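Long-range contact in 2-aminomuconic 6-semialdehyde dehydrogenase (Pseudomonas sp., PDB 7BZV), which oxidises 2-aminomuconic 6-semialdehyde with NAD+ in the meta-cleavage pathway of 2-aminophenol breakdown and works as a tetramer: residues Pro298-Phe303 against Val397-Ser402. Numbering follows the deposited sequence.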
ATOM      1  N   PRO B 298     -27.134  24.990  24.421  1.00 29.48           N
ATOM      2  CA  PRO B 298     -27.633  24.475  25.713  1.00 35.09           C
ATOM      3  C   PRO B 298     -26.558  24.224  26.759  1.00 38.94           C
ATOM      4  O   PRO B 298     -26.901  24.140  27.951  1.00 32.74           O
ATOM      5  CB  PRO B 298     -28.338  23.169  25.333  1.00 37.85           C
ATOM      6  CG  PRO B 298     -28.761  23.379  23.884  1.00 35.02           C
ATOM      7  CD  PRO B 298     -27.613  24.185  23.275  1.00 30.85           C
ATOM      8  N   ILE B 299     -25.279  24.095  26.384  1.00 31.16           N
ATOM      9  CA  ILE B 299     -24.234  23.961  27.392  1.00 31.64           C
ATOM     10  C   ILE B 299     -23.308  25.171  27.431  1.00 27.74           C
ATOM     11  O   ILE B 299     -22.306  25.140  28.137  1.00 27.29           O
ATOM     12  CB  ILE B 299     -23.421  22.664  27.220  1.00 26.81           C
ATOM     13  CG1 ILE B 299     -22.852  22.545  25.815  1.00 25.30           C
ATOM     14  CG2 ILE B 299     -24.262  21.453  27.611  1.00 36.79           C
ATOM     15  CD1 ILE B 299     -21.630  21.697  25.798  1.00 31.36           C
ATOM     16  N   PHE B 300     -23.627  26.251  26.712  1.00 27.41           N
ATOM     17  CA  PHE B 300     -22.708  27.385  26.639  1.00 27.17           C
ATOM     18  C   PHE B 300     -22.443  27.995  28.015  1.00 28.30           C
ATOM     19  O   PHE B 300     -21.295  28.268  28.382  1.00 27.73           O
ATOM     20  CB  PHE B 300     -23.260  28.451  25.696  1.00 25.78           C
ATOM     21  CG  PHE B 300     -22.424  29.685  25.630  1.00 24.63           C
ATOM     22  CD1 PHE B 300     -21.339  29.767  24.791  1.00 30.78           C
ATOM     23  CD2 PHE B 300     -22.760  30.795  26.391  1.00 32.69           C
ATOM     24  CE1 PHE B 300     -20.597  30.902  24.723  1.00 36.76           C
ATOM     25  CE2 PHE B 300     -22.020  31.936  26.312  1.00 34.71           C
ATOM     26  CZ  PHE B 300     -20.932  31.987  25.491  1.00 37.80           C
ATOM     27  N   ASP B 301     -23.493  28.218  28.795  1.00 26.44           N
ATOM     28  CA  ASP B 301     -23.297  28.824  30.109  1.00 31.60           C
ATOM     29  C   ASP B 301     -22.535  27.891  31.044  1.00 30.86           C
ATOM     30  O   ASP B 301     -21.623  28.320  31.762  1.00 29.04           O
ATOM     31  CB  ASP B 301     -24.643  29.193  30.737  1.00 34.61           C
ATOM     32  CG  ASP B 301     -25.256  30.423  30.120  1.00 50.46           C
ATOM     33  OD1 ASP B 301     -24.522  31.249  29.527  1.00 44.91           O
ATOM     34  OD2 ASP B 301     -26.489  30.563  30.231  1.00 55.04           O
ATOM     35  N   ARG B 302     -22.930  26.617  31.086  1.00 30.80           N
ATOM     36  CA  ARG B 302     -22.203  25.657  31.901  1.00 30.58           C
ATOM     37  C   ARG B 302     -20.734  25.626  31.507  1.00 31.26           C
ATOM     38  O   ARG B 302     -19.845  25.581  32.368  1.00 31.39           O
ATOM     39  CB  ARG B 302     -22.831  24.277  31.744  1.00 35.72           C
ATOM     40  CG  ARG B 302     -22.171  23.175  32.558  1.00 35.39           C
ATOM     41  CD  ARG B 302     -22.851  21.825  32.307  1.00 41.09           C
ATOM     42  NE  ARG B 302     -22.102  20.735  32.904  1.00 35.98           N
ATOM     43  CZ  ARG B 302     -22.249  19.451  32.591  1.00 39.86           C
ATOM     44  NH1 ARG B 302     -23.129  19.076  31.681  1.00 39.32           N
ATOM     45  NH2 ARG B 302     -21.514  18.541  33.197  1.00 40.76           N
ATOM     46  N   PHE B 303     -20.462  25.650  30.205  1.00 27.70           N
ATOM     47  CA  PHE B 303     -19.086  25.641  29.732  1.00 24.22           C
ATOM     48  C   PHE B 303     -18.312  26.838  30.266  1.00 29.95           C
ATOM     49  O   PHE B 303     -17.177  26.706  30.732  1.00 25.74           O
ATOM     50  CB  PHE B 303     -19.047  25.675  28.208  1.00 24.98           C
ATOM     51  CG  PHE B 303     -17.654  25.709  27.650  1.00 23.27           C
ATOM     52  CD1 PHE B 303     -16.957  24.542  27.470  1.00 32.61           C
ATOM     53  CD2 PHE B 303     -17.019  26.914  27.350  1.00 26.59           C
ATOM     54  CE1 PHE B 303     -15.667  24.567  26.969  1.00 31.59           C
ATOM     55  CE2 PHE B 303     -15.720  26.942  26.840  1.00 27.86           C
ATOM     56  CZ  PHE B 303     -15.041  25.766  26.670  1.00 29.70           C
ATOM     57  N   VAL B 397     -14.935  32.525  22.877  1.00 27.77           N
ATOM     58  CA  VAL B 397     -15.968  31.496  22.947  1.00 24.47           C
ATOM     59  C   VAL B 397     -17.318  32.090  22.538  1.00 30.68           C
ATOM     60  O   VAL B 397     -17.677  33.199  22.953  1.00 32.75           O
ATOM     61  CB  VAL B 397     -16.000  30.841  24.349  1.00 29.40           C
ATOM     62  CG1 VAL B 397     -16.347  31.838  25.402  1.00 30.46           C
ATOM     63  CG2 VAL B 397     -16.945  29.681  24.374  1.00 34.50           C
ATOM     64  N   THR B 398     -18.077  31.333  21.739  1.00 28.22           N
ATOM     65  CA  THR B 398     -19.340  31.808  21.168  1.00 29.05           C
ATOM     66  C   THR B 398     -20.303  30.631  21.104  1.00 31.77           C
ATOM     67  O   THR B 398     -19.869  29.489  20.912  1.00 29.32           O
ATOM     68  CB  THR B 398     -19.100  32.416  19.761  1.00 30.91           C
ATOM     69  OG1 THR B 398     -20.301  32.935  19.163  1.00 35.99           O
ATOM     70  CG2 THR B 398     -18.474  31.354  18.824  1.00 35.93           C
ATOM     71  N   PRO B 399     -21.597  30.862  21.279  1.00 28.22           N
ATOM     72  CA  PRO B 399     -22.568  29.775  21.107  1.00 28.75           C
ATOM     73  C   PRO B 399     -22.898  29.515  19.644  1.00 31.32           C
ATOM     74  O   PRO B 399     -22.784  30.388  18.782  1.00 28.77           O
ATOM     75  CB  PRO B 399     -23.816  30.296  21.841  1.00 30.91           C
ATOM     76  CG  PRO B 399     -23.733  31.809  21.662  1.00 32.65           C
ATOM     77  CD  PRO B 399     -22.236  32.138  21.657  1.00 33.15           C
ATOM     78  N   PHE B 400     -23.335  28.288  19.386  1.00 28.42           N
ATOM     79  CA  PHE B 400     -23.912  27.907  18.096  1.00 33.43           C
ATOM     80  C   PHE B 400     -25.152  27.056  18.322  1.00 29.33           C
ATOM     81  O   PHE B 400     -25.369  26.508  19.413  1.00 30.63           O
ATOM     82  CB  PHE B 400     -22.921  27.149  17.192  1.00 30.59           C
ATOM     83  CG  PHE B 400     -22.659  25.731  17.586  1.00 25.83           C
ATOM     84  CD1 PHE B 400     -23.410  24.695  17.079  1.00 26.83           C
ATOM     85  CD2 PHE B 400     -21.620  25.431  18.432  1.00 25.08           C
ATOM     86  CE1 PHE B 400     -23.134  23.360  17.427  1.00 26.64           C
ATOM     87  CE2 PHE B 400     -21.360  24.149  18.773  1.00 24.15           C
ATOM     88  CZ  PHE B 400     -22.110  23.100  18.266  1.00 29.77           C
ATOM     89  N   ASP B 401     -25.983  26.958  17.276  1.00 28.85           N
ATOM     90  CA  ASP B 401     -27.240  26.230  17.375  1.00 28.52           C
ATOM     91  C   ASP B 401     -27.310  25.002  16.486  1.00 40.02           C
ATOM     92  O   ASP B 401     -27.894  24.007  16.899  1.00 38.65           O
ATOM     93  CB  ASP B 401     -28.419  27.157  17.067  1.00 30.62           C
ATOM     94  CG  ASP B 401     -28.531  28.268  18.095  1.00 37.02           C
ATOM     95  OD1 ASP B 401     -28.784  27.936  19.256  1.00 32.74           O
ATOM     96  OD2 ASP B 401     -28.290  29.443  17.769  1.00 34.00           O
ATOM     97  N   SER B 402     -26.685  24.999  15.321  1.00 31.74           N
ATOM     98  CA  SER B 402     -26.836  23.853  14.446  1.00 28.88           C
ATOM     99  C   SER B 402     -25.499  23.397  13.873  1.00 28.72           C
ATOM    100  O   SER B 402     -24.510  24.133  13.816  1.00 27.55           O
ATOM    101  CB  SER B 402     -27.837  24.168  13.328  1.00 33.83           C
ATOM    102  OG  SER B 402     -27.163  24.824  12.280  1.00 34.56           O
TER
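Val397 sends CG2 between two phenylalanines of helix 297-312, with Phe300 CE1 and Phe303 CE2 each 3.9 Å from it; the side chains of Val397 and Phe303 lie alongside each other and run opposite ways. At Thr398 the backbone makes the contact: its carbonyl carbon C lies 3.6 Å from Phe300 CE1, while the side chain points away and OG1 is hydrogen-bonded to Arg409. Pro399 CD then sits over one face of the Phe300 ring in a CH-pi contact, 4.2 Å from the centroid and 29° off the normal; Pro399 CB is 3.9 Å from Phe300 CD1. Phe300 holds CG anti to its backbone N (chi1 176°), which extends the ring from the helix onto the strand. An alanine here would probably leave the Pro399 ring without its aromatic partner and open a gap beside Val397 CG2. Asp401 OD2 forms a salt bridge with Arg297, and Ser402 N-caps helix 403-411. Residues 298-303 run nearly antiparallel (157°) to residues 397-400; Phe303 also packs on Ile262 of strand 258-262. Strand 290-296 leads into helix 297-312, which packs on neighbouring strand 394-400 of the mixed seven-stranded sheet, as in the alpha/beta catalytic domain of aldehyde dehydrogenases.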